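Local atomic coordinates of Ceg4 (PDB entry 6AOK), a protein that dephosphorylates phosphotyrosine as a HAD-like phosphatase and attenuates eukaryotic MAPK pathways as a Legionella effector, the present chain being its N-terminal, magnesium-bound phosphatase part. Residues K12-D18 / R161-D167; E92-F97 / W201-L205; S168-Y172 / R190-K194. One frame throughout, in Å; residues are numbered along the deposited sequence.

Contact 1 of 3, residues K12-D18 / R161-D167; sequences KVIIFTD and RVYILDD. With MG (magnesium ion), chain B.
F16 and Y163 are joined backbone to backbone in the middle of the parallel sheet of this HAD-like fold, F16 N giving its hydrogen to Y163 O at 2.8 Å. Strands 13-17 and 161-165 run 11° apart, and the bonding alternates regularly from I14 to D18. It weakens at the other end, where R161 N reaches K12 O only at 3.4 Å; there the side chain of K12 turns off to a salt bridge with D105. Packing is close on both faces of the sheet. On one, V13, I15 and T17 lie along Y163 and L165, with CG1 of V13 set anti to its own N (chi1 -178°), which brings it 3.9 Å from Y163 CD1. On the other, V162 CG1 meets the edge of the F16 ring in its plane, 3.8 Å from CD1. Beyond the strands, carboxylates and water replace hydrocarbon. The carboxylate planes of D18 and D166 stack 4° apart, and K144 forms salt bridges with D18 OD1 and D166 OD2. Three waters and the backbone O of D20 complete the magnesium shell; D18, D20 and T22 fit the DxDx(T/V) motif of HAD-type phosphatases. D18 OD2 and D167 OD1 lie 2.8 Å apart because both bind the ion, at 2.0 Å from D18 OD2 and 2.1 Å from D167 OD1.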
loop_
_atom_site.group_PDB
_atom_site.type_symbol
_atom_site.label_atom_id
_atom_site.label_comp_id
_atom_site.label_asym_id
_atom_site.label_seq_id
_atom_site.Cartn_x
_atom_site.Cartn_y
_atom_site.Cartn_z
ATOM N N LYS A 12 3.258 4.059 -18.614
ATOM C CA LYS A 12 3.752 3.522 -17.350
ATOM C C LYS A 12 3.277 4.395 -16.209
ATOM O O LYS A 12 3.317 5.618 -16.303
ATOM C CB LYS A 12 5.268 3.479 -17.334
ATOM C CG LYS A 12 5.865 2.495 -18.392
ATOM C CD LYS A 12 5.644 1.032 -17.973
ATOM C CE LYS A 12 6.164 0.071 -19.022
ATOM N NZ LYS A 12 6.132 -1.327 -18.482
ATOM N N VAL A 13 2.848 3.768 -15.135
ATOM C CA VAL A 13 2.427 4.461 -13.921
ATOM C C VAL A 13 3.224 3.889 -12.771
ATOM O O VAL A 13 3.461 2.670 -12.704
ATOM C CB VAL A 13 0.919 4.300 -13.650
ATOM C CG1 VAL A 13 0.516 5.044 -12.440
ATOM C CG2 VAL A 13 0.099 4.711 -14.869
ATOM N N ILE A 14 3.647 4.768 -11.876
ATOM C CA ILE A 14 4.303 4.366 -10.641
ATOM C C ILE A 14 3.489 4.940 -9.501
ATOM O O ILE A 14 3.107 6.101 -9.547
ATOM C CB ILE A 14 5.752 4.864 -10.555
ATOM C CG1 ILE A 14 6.527 4.346 -11.753
ATOM C CG2 ILE A 14 6.413 4.401 -9.162
ATOM C CD1 ILE A 14 7.844 5.060 -11.940
ATOM N N ILE A 15 3.209 4.117 -8.505
ATOM C CA ILE A 15 2.467 4.531 -7.334
ATOM C C ILE A 15 3.410 4.496 -6.139
ATOM O O ILE A 15 4.079 3.488 -5.898
ATOM C CB ILE A 15 1.243 3.624 -7.107
ATOM C CG1 ILE A 15 0.294 3.743 -8.296
ATOM C CG2 ILE A 15 0.534 4.007 -5.792
ATOM C CD1 ILE A 15 -0.692 2.661 -8.310
ATOM N N PHE A 16 3.403 5.564 -5.358
ATOM C CA PHE A 16 4.031 5.557 -4.049
ATOM C C PHE A 16 2.909 5.843 -3.090
ATOM O O PHE A 16 2.444 6.991 -3.037
ATOM C CB PHE A 16 5.122 6.625 -3.929
ATOM C CG PHE A 16 6.316 6.338 -4.778
ATOM C CD1 PHE A 16 6.488 6.986 -6.001
ATOM C CD2 PHE A 16 7.232 5.403 -4.391
ATOM C CE1 PHE A 16 7.598 6.717 -6.785
ATOM C CE2 PHE A 16 8.291 5.081 -5.189
ATOM C CZ PHE A 16 8.469 5.751 -6.397
ATOM N N THR A 17 2.496 4.829 -2.310
ATOM C CA THR A 17 1.358 5.015 -1.423
ATOM C C THR A 17 1.752 4.600 -0.009
ATOM O O THR A 17 2.441 3.593 0.198
ATOM C CB THR A 17 0.130 4.210 -1.899
ATOM O OG1 THR A 17 -0.952 4.441 -1.007
ATOM C CG2 THR A 17 0.430 2.735 -1.903
ATOM N N ASP A 18 1.346 5.404 0.953
ATOM C CA ASP A 18 1.356 5.006 2.353
ATOM C C ASP A 18 0.414 3.808 2.571
ATOM O O ASP A 18 -0.437 3.494 1.730
ATOM C CB ASP A 18 0.925 6.223 3.204
ATOM C CG ASP A 18 0.939 5.929 4.695
ATOM O OD1 ASP A 18 1.935 5.327 5.195
ATOM O OD2 ASP A 18 -0.046 6.318 5.358
ATOM N N ARG A 161 2.922 8.843 -15.342
ATOM C CA ARG A 161 2.191 9.353 -14.195
ATOM C C ARG A 161 2.768 8.756 -12.926
ATOM O O ARG A 161 3.028 7.551 -12.877
ATOM C CB ARG A 161 0.710 9.001 -14.311
ATOM C CG ARG A 161 -0.166 9.728 -13.331
ATOM C CD ARG A 161 -1.412 10.283 -14.038
ATOM N NE ARG A 161 -1.205 10.712 -15.421
ATOM C CZ ARG A 161 -0.448 11.739 -15.786
ATOM N NH1 ARG A 161 0.220 12.414 -14.864
ATOM N NH2 ARG A 161 -0.335 12.067 -17.066
ATOM N N VAL A 162 2.962 9.593 -11.907
ATOM C CA VAL A 162 3.402 9.132 -10.593
ATOM C C VAL A 162 2.332 9.534 -9.607
ATOM O O VAL A 162 2.018 10.726 -9.501
ATOM C CB VAL A 162 4.763 9.737 -10.186
ATOM C CG1 VAL A 162 5.173 9.223 -8.785
ATOM C CG2 VAL A 162 5.859 9.474 -11.304
ATOM N N TYR A 163 1.767 8.545 -8.884
ATOM C CA TYR A 163 0.813 8.786 -7.791
ATOM C C TYR A 163 1.550 8.851 -6.460
ATOM O O TYR A 163 2.451 8.038 -6.204
ATOM C CB TYR A 163 -0.215 7.668 -7.696
ATOM C CG TYR A 163 -1.330 7.884 -8.676
ATOM C CD1 TYR A 163 -1.144 7.619 -10.012
ATOM C CD2 TYR A 163 -2.552 8.356 -8.266
ATOM C CE1 TYR A 163 -2.155 7.817 -10.906
ATOM C CE2 TYR A 163 -3.558 8.567 -9.148
ATOM C CZ TYR A 163 -3.363 8.290 -10.488
ATOM O OH TYR A 163 -4.383 8.516 -11.424
ATOM N N ILE A 164 1.162 9.817 -5.619
ATOM C CA ILE A 164 1.680 9.948 -4.256
ATOM C C ILE A 164 0.498 10.088 -3.317
ATOM O O ILE A 164 -0.288 11.026 -3.462
ATOM C CB ILE A 164 2.602 11.156 -4.091
ATOM C CG1 ILE A 164 3.660 11.149 -5.202
ATOM C CG2 ILE A 164 3.237 11.114 -2.691
ATOM C CD1 ILE A 164 4.377 12.531 -5.404
ATOM N N LEU A 165 0.367 9.150 -2.367
ATOM C CA LEU A 165 -0.779 9.131 -1.463
ATOM C C LEU A 165 -0.260 9.005 -0.057
ATOM O O LEU A 165 0.500 8.069 0.233
ATOM C CB LEU A 165 -1.719 7.960 -1.762
ATOM C CG LEU A 165 -2.235 8.049 -3.191
ATOM C CD1 LEU A 165 -1.517 7.001 -4.007
ATOM C CD2 LEU A 165 -3.748 7.889 -3.286
ATOM N N ASP A 166 -0.654 9.926 0.820
ATOM C CA ASP A 166 -0.237 9.789 2.225
ATOM C C ASP A 166 -1.150 10.632 3.106
ATOM O O ASP A 166 -1.483 11.771 2.759
ATOM C CB ASP A 166 1.236 10.207 2.421
ATOM C CG ASP A 166 1.889 9.539 3.620
ATOM O OD1 ASP A 166 1.274 9.556 4.710
ATOM O OD2 ASP A 166 3.043 9.009 3.491
ATOM N N ASP A 167 -1.551 10.074 4.252
ATOM C CA ASP A 167 -2.334 10.895 5.161
ATOM C C ASP A 167 -1.482 11.781 6.063
ATOM O O ASP A 167 -2.034 12.671 6.704
ATOM C CB ASP A 167 -3.284 10.029 6.043
ATOM C CG ASP A 167 -2.519 9.060 6.975
ATOM O OD1 ASP A 167 -1.674 8.268 6.483
ATOM O OD2 ASP A 167 -2.719 9.089 8.217
HETATM MG MG MG B . -0.392 6.793 7.249
HETATM O O HOH W 1 1.111 5.714 8.122
HETATM O O HOH W 2 1.112 8.248 7.035
HETATM O O HOH W 3 -1.032 7.509 9.131
#

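Contact 2 of 3, residues E92-F97 / W201-L205; sequences EAVAFF and WSQYL
Helices 92-97 and 201-205 run side by side in the same sense, their axes 8.4 Å apart at closest approach and crossing at 21°, and no hydrogen bond links them. W201 fills the space between. Its CG lies anti to its carbonyl carbon, which lays the indole against the first turn of the other helix: A93 CB sits over the five-membered ring, 3.8 Å from its centroid and close to the ring normal, a CH-pi contact. Y204 CE2, from the tryptophan's own helix, lies over the rim of the opposite face. Farther along, the six-membered ring meets F96 and F97 in an aromatic cluster. Neither pair is a regular stack: the F96 plane is turned 55° from the indole and the F97 plane 50°. W201 CZ3 comes over one face of F96, 3.7 Å from its CD2, while the backbone N of L205 lies at the F96 edge, 3.5 Å from CD1. Y204 CB touches the same phenyl ring at CE1, again at 3.7 Å. Toward solvent the contact thins to E92 beside S202 and A95 beside L205. The indole N-H is used by the backbone O of T22, and F96 also reaches I15 of the sheet. With no hydrogen bond between the segments, the helices meet through van der Waals and CH-pi contacts, while the bond to T22 ties the tryptophan to the loop following strand 13-17.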
loop_
_atom_site.group_PDB
_atom_site.type_symbol
_atom_site.label_atom_id
_atom_site.label_comp_id
_atom_site.label_asym_id
_atom_site.label_seq_id
_atom_site.Cartn_x
_atom_site.Cartn_y
_atom_site.Cartn_z
ATOM N N GLU A 92 -13.359 -0.098 -1.878
ATOM C CA GLU A 92 -12.845 0.682 -3.001
ATOM C C GLU A 92 -11.334 0.500 -3.114
ATOM O O GLU A 92 -10.802 0.293 -4.215
ATOM C CB GLU A 92 -13.190 2.159 -2.844
ATOM C CG GLU A 92 -14.685 2.518 -2.952
ATOM C CD GLU A 92 -15.437 2.326 -1.645
ATOM O OE1 GLU A 92 -14.882 1.793 -0.655
ATOM O OE2 GLU A 92 -16.620 2.724 -1.607
ATOM N N ALA A 93 -10.628 0.520 -1.992
ATOM C CA ALA A 93 -9.184 0.291 -2.069
ATOM C C ALA A 93 -8.874 -1.116 -2.566
ATOM O O ALA A 93 -7.942 -1.312 -3.364
ATOM C CB ALA A 93 -8.533 0.510 -0.711
ATOM N N VAL A 94 -9.623 -2.112 -2.073
ATOM C CA VAL A 94 -9.462 -3.487 -2.557
ATOM C C VAL A 94 -9.607 -3.548 -4.073
ATOM O O VAL A 94 -8.791 -4.163 -4.763
ATOM C CB VAL A 94 -10.471 -4.412 -1.860
ATOM C CG1 VAL A 94 -10.580 -5.747 -2.609
ATOM C CG2 VAL A 94 -10.059 -4.636 -0.409
ATOM N N ALA A 95 -10.654 -2.916 -4.623
ATOM C CA ALA A 95 -10.843 -2.967 -6.071
ATOM C C ALA A 95 -9.692 -2.275 -6.812
ATOM O O ALA A 95 -9.264 -2.725 -7.890
ATOM C CB ALA A 95 -12.190 -2.338 -6.459
ATOM N N PHE A 96 -9.209 -1.156 -6.279
ATOM C CA PHE A 96 -8.072 -0.473 -6.889
ATOM C C PHE A 96 -6.843 -1.377 -6.978
ATOM O O PHE A 96 -6.230 -1.506 -8.055
ATOM C CB PHE A 96 -7.712 0.766 -6.083
ATOM C CG PHE A 96 -6.525 1.517 -6.625
ATOM C CD1 PHE A 96 -6.669 2.456 -7.629
ATOM C CD2 PHE A 96 -5.247 1.289 -6.100
ATOM C CE1 PHE A 96 -5.543 3.170 -8.087
ATOM C CE2 PHE A 96 -4.164 1.951 -6.571
ATOM C CZ PHE A 96 -4.305 2.908 -7.554
ATOM N N PHE A 97 -6.465 -2.009 -5.855
ATOM C CA PHE A 97 -5.291 -2.878 -5.862
ATOM C C PHE A 97 -5.472 -4.131 -6.701
ATOM O O PHE A 97 -4.503 -4.585 -7.315
ATOM C CB PHE A 97 -4.885 -3.201 -4.419
ATOM C CG PHE A 97 -4.222 -2.035 -3.797
ATOM C CD1 PHE A 97 -2.935 -1.693 -4.184
ATOM C CD2 PHE A 97 -4.908 -1.186 -2.955
ATOM C CE1 PHE A 97 -2.319 -0.555 -3.686
ATOM C CE2 PHE A 97 -4.301 -0.018 -2.446
ATOM C CZ PHE A 97 -2.995 0.293 -2.826
ATOM N N TRP A 201 -10.477 6.176 -3.588
ATOM C CA TRP A 201 -9.879 5.062 -4.308
ATOM C C TRP A 201 -10.653 4.717 -5.570
ATOM O O TRP A 201 -10.059 4.263 -6.557
ATOM C CB TRP A 201 -9.797 3.845 -3.386
ATOM C CG TRP A 201 -8.753 4.025 -2.322
ATOM C CD1 TRP A 201 -8.974 4.249 -0.993
ATOM C CD2 TRP A 201 -7.322 4.012 -2.494
ATOM N NE1 TRP A 201 -7.783 4.366 -0.336
ATOM C CE2 TRP A 201 -6.755 4.228 -1.230
ATOM C CE3 TRP A 201 -6.473 3.813 -3.601
ATOM C CZ2 TRP A 201 -5.367 4.246 -1.016
ATOM C CZ3 TRP A 201 -5.080 3.854 -3.391
ATOM C CH2 TRP A 201 -4.550 4.063 -2.093
ATOM N N SER A 202 -11.981 4.908 -5.580
ATOM C CA SER A 202 -12.679 4.520 -6.801
ATOM C C SER A 202 -12.397 5.510 -7.930
ATOM O O SER A 202 -12.392 5.128 -9.121
ATOM C CB SER A 202 -14.177 4.384 -6.556
ATOM O OG SER A 202 -14.724 5.651 -6.272
ATOM N N GLN A 203 -12.135 6.770 -7.584
ATOM C CA GLN A 203 -11.731 7.728 -8.606
ATOM C C GLN A 203 -10.331 7.420 -9.139
ATOM O O GLN A 203 -10.086 7.545 -10.347
ATOM C CB GLN A 203 -11.778 9.144 -8.051
ATOM C CG GLN A 203 -11.377 10.204 -9.077
ATOM C CD GLN A 203 -12.379 10.311 -10.250
ATOM O OE1 GLN A 203 -12.015 10.152 -11.427
ATOM N NE2 GLN A 203 -13.641 10.568 -9.920
ATOM N N TYR A 204 -9.397 7.036 -8.256
ATOM C CA TYR A 204 -8.033 6.743 -8.716
ATOM C C TYR A 204 -8.036 5.517 -9.613
ATOM O O TYR A 204 -7.311 5.479 -10.603
ATOM C CB TYR A 204 -7.057 6.523 -7.554
ATOM C CG TYR A 204 -7.203 7.531 -6.430
ATOM C CD1 TYR A 204 -7.604 8.828 -6.678
ATOM C CD2 TYR A 204 -6.961 7.168 -5.128
ATOM C CE1 TYR A 204 -7.783 9.733 -5.636
ATOM C CE2 TYR A 204 -7.109 8.065 -4.096
ATOM C CZ TYR A 204 -7.533 9.318 -4.335
ATOM O OH TYR A 204 -7.715 10.193 -3.280
ATOM N N LEU A 205 -8.882 4.531 -9.299
ATOM C CA LEU A 205 -9.092 3.371 -10.178
ATOM C C LEU A 205 -9.574 3.780 -11.568
ATOM O O LEU A 205 -9.079 3.281 -12.591
ATOM C CB LEU A 205 -10.124 2.442 -9.547
ATOM C CG LEU A 205 -10.569 1.258 -10.424
ATOM C CD1 LEU A 205 -9.343 0.453 -10.650
ATOM C CD2 LEU A 205 -11.616 0.432 -9.722
#

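Contact 3 of 3, residues S168-Y172 / R190-K194; sequences SPTDY and RGYRK
The Y172 ring carries R193 CB over one face, 4.0 Å from the ring centroid and 14° off the normal, a CH-pi contact, while at its edge, near the ring plane, lies the backbone carbon of G191. The guanidinium of R193 has P169 CG over one face, 4.0 Å from NE, and its plane stands 77° from the phenol. The arginine meets the tyrosine with its methylenes, CB over the ring and CG 3.6 Å from Y172 CG. Y172 CG is anti to its N (chi1 177°), which sends the ring across to strand 190-192, where OH comes 3.2 Å from G191 CA. Bends at chi2 and chi3 fold R193 back over the start of the helix, where its NH2 bonds to the backbone O of D167 and to N195 OD1. S168 is the N-cap: its OG accepts from D171 N at 3.2 Å and gives a hydrogen to D171 OD2, which also forms a salt bridge with K113. The contact joins helix and second strand of a beta-alpha-beta unit. No hydrogen bond crosses between the two segments; hydrocarbon and ring surface do the joining, while the arginine's polar end bonds to the backbone of a magnesium ligand.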
loop_
_atom_site.group_PDB
_atom_site.type_symbol
_atom_site.label_atom_id
_atom_site.label_comp_id
_atom_site.label_asym_id
_atom_site.label_seq_id
_atom_site.Cartn_x
_atom_site.Cartn_y
_atom_site.Cartn_z
ATOM N N SER A 168 -0.190 11.555 6.149
ATOM C CA SER A 168 0.665 12.393 6.964
ATOM C C SER A 168 1.246 13.525 6.118
ATOM O O SER A 168 1.979 13.250 5.174
ATOM C CB SER A 168 1.801 11.552 7.552
ATOM O OG SER A 168 2.924 12.368 7.835
ATOM N N PRO A 169 1.008 14.788 6.443
ATOM C CA PRO A 169 1.594 15.875 5.609
ATOM C C PRO A 169 3.116 15.845 5.503
ATOM O O PRO A 169 3.672 16.107 4.426
ATOM C CB PRO A 169 1.119 17.144 6.328
ATOM C CG PRO A 169 -0.109 16.727 7.046
ATOM C CD PRO A 169 0.108 15.289 7.482
ATOM N N THR A 170 3.818 15.568 6.612
ATOM C CA THR A 170 5.282 15.528 6.574
ATOM C C THR A 170 5.783 14.435 5.640
ATOM O O THR A 170 6.725 14.632 4.838
ATOM C CB THR A 170 5.831 15.304 7.999
ATOM O OG1 THR A 170 5.473 16.410 8.823
ATOM C CG2 THR A 170 7.332 15.210 7.984
ATOM N N ASP A 171 5.196 13.252 5.744
ATOM C CA ASP A 171 5.654 12.143 4.911
ATOM C C ASP A 171 5.259 12.347 3.450
ATOM O O ASP A 171 6.062 12.081 2.537
ATOM C CB ASP A 171 5.118 10.823 5.458
ATOM C CG ASP A 171 5.755 10.453 6.817
ATOM O OD1 ASP A 171 6.988 10.388 6.907
ATOM O OD2 ASP A 171 5.015 10.220 7.787
ATOM N N TYR A 172 4.057 12.885 3.207
ATOM C CA TYR A 172 3.671 13.262 1.848
ATOM C C TYR A 172 4.705 14.201 1.228
ATOM O O TYR A 172 5.200 13.976 0.103
ATOM C CB TYR A 172 2.293 13.950 1.881
ATOM C CG TYR A 172 1.868 14.435 0.507
ATOM C CD1 TYR A 172 1.169 13.604 -0.357
ATOM C CD2 TYR A 172 2.191 15.699 0.072
ATOM C CE1 TYR A 172 0.795 14.041 -1.600
ATOM C CE2 TYR A 172 1.805 16.151 -1.159
ATOM C CZ TYR A 172 1.091 15.310 -1.987
ATOM O OH TYR A 172 0.731 15.756 -3.244
ATOM N N ARG A 190 0.243 12.972 -9.596
ATOM C CA ARG A 190 -1.098 13.003 -9.027
ATOM C C ARG A 190 -0.898 12.766 -7.535
ATOM O O ARG A 190 -0.700 11.614 -7.116
ATOM C CB ARG A 190 -1.991 11.919 -9.634
ATOM C CG ARG A 190 -2.223 12.031 -11.161
ATOM C CD ARG A 190 -3.216 13.117 -11.494
ATOM N NE ARG A 190 -3.631 13.062 -12.899
ATOM C CZ ARG A 190 -3.005 13.689 -13.900
ATOM N NH1 ARG A 190 -1.921 14.439 -13.649
ATOM N NH2 ARG A 190 -3.471 13.589 -15.154
ATOM N N GLY A 191 -0.936 13.837 -6.748
ATOM C CA GLY A 191 -0.638 13.761 -5.329
ATOM C C GLY A 191 -1.912 13.937 -4.532
ATOM O O GLY A 191 -2.712 14.839 -4.797
ATOM N N TYR A 192 -2.104 13.064 -3.540
ATOM C CA TYR A 192 -3.267 13.138 -2.674
ATOM C C TYR A 192 -2.805 13.051 -1.229
ATOM O O TYR A 192 -2.238 12.038 -0.805
ATOM C CB TYR A 192 -4.258 12.011 -2.984
ATOM C CG TYR A 192 -4.674 12.027 -4.415
ATOM C CD1 TYR A 192 -5.679 12.891 -4.863
ATOM C CD2 TYR A 192 -4.007 11.232 -5.344
ATOM C CE1 TYR A 192 -6.042 12.939 -6.166
ATOM C CE2 TYR A 192 -4.374 11.273 -6.699
ATOM C CZ TYR A 192 -5.400 12.123 -7.075
ATOM O OH TYR A 192 -5.764 12.185 -8.374
ATOM N N ARG A 193 -3.102 14.080 -0.486
ATOM C CA ARG A 193 -2.832 14.170 0.942
ATOM C C ARG A 193 -4.214 14.326 1.567
ATOM O O ARG A 193 -4.778 15.420 1.583
ATOM C CB ARG A 193 -1.959 15.382 1.258
ATOM C CG ARG A 193 -1.071 15.207 2.478
ATOM C CD ARG A 193 -1.894 14.935 3.726
ATOM N NE ARG A 193 -2.747 16.067 4.076
ATOM C CZ ARG A 193 -3.665 16.042 5.037
ATOM N NH1 ARG A 193 -4.397 17.120 5.287
ATOM N NH2 ARG A 193 -3.852 14.940 5.749
ATOM N N LYS A 194 -4.753 13.225 2.086
ATOM C CA LYS A 194 -6.100 13.202 2.628
ATOM C C LYS A 194 -6.042 12.654 4.051
ATOM O O LYS A 194 -5.098 11.955 4.425
ATOM C CB LYS A 194 -7.044 12.341 1.757
ATOM C CG LYS A 194 -7.055 12.695 0.295
ATOM C CD LYS A 194 -7.478 14.110 0.138
ATOM C CE LYS A 194 -7.860 14.406 -1.291
ATOM N NZ LYS A 194 -8.376 15.815 -1.416
#

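Overall arrangement
The three contacts grade from core to surface. Contact 1 is buried in the middle of the sheet, contact 2 is partly buried against the face bearing I15, T17 and L165, and contact 3 lies at the surface. Strand 161-165 of contact 1 leads into the helix and second strand that contact 3 joins, with I164 O probably hydrogen-bonded to Y192 N. Contact 2 touches contact 1 through L165 CD2 and Y204 CE2, 3.5 Å apart, and contact 3 where the Y204 and Y192 rings meet. Backbone bonds, carboxylates and magnesium mark contact 1; contacts 2 and 3 depend on aromatic and aliphatic surfaces, and in contact 3 an arginine lies over a tyrosine.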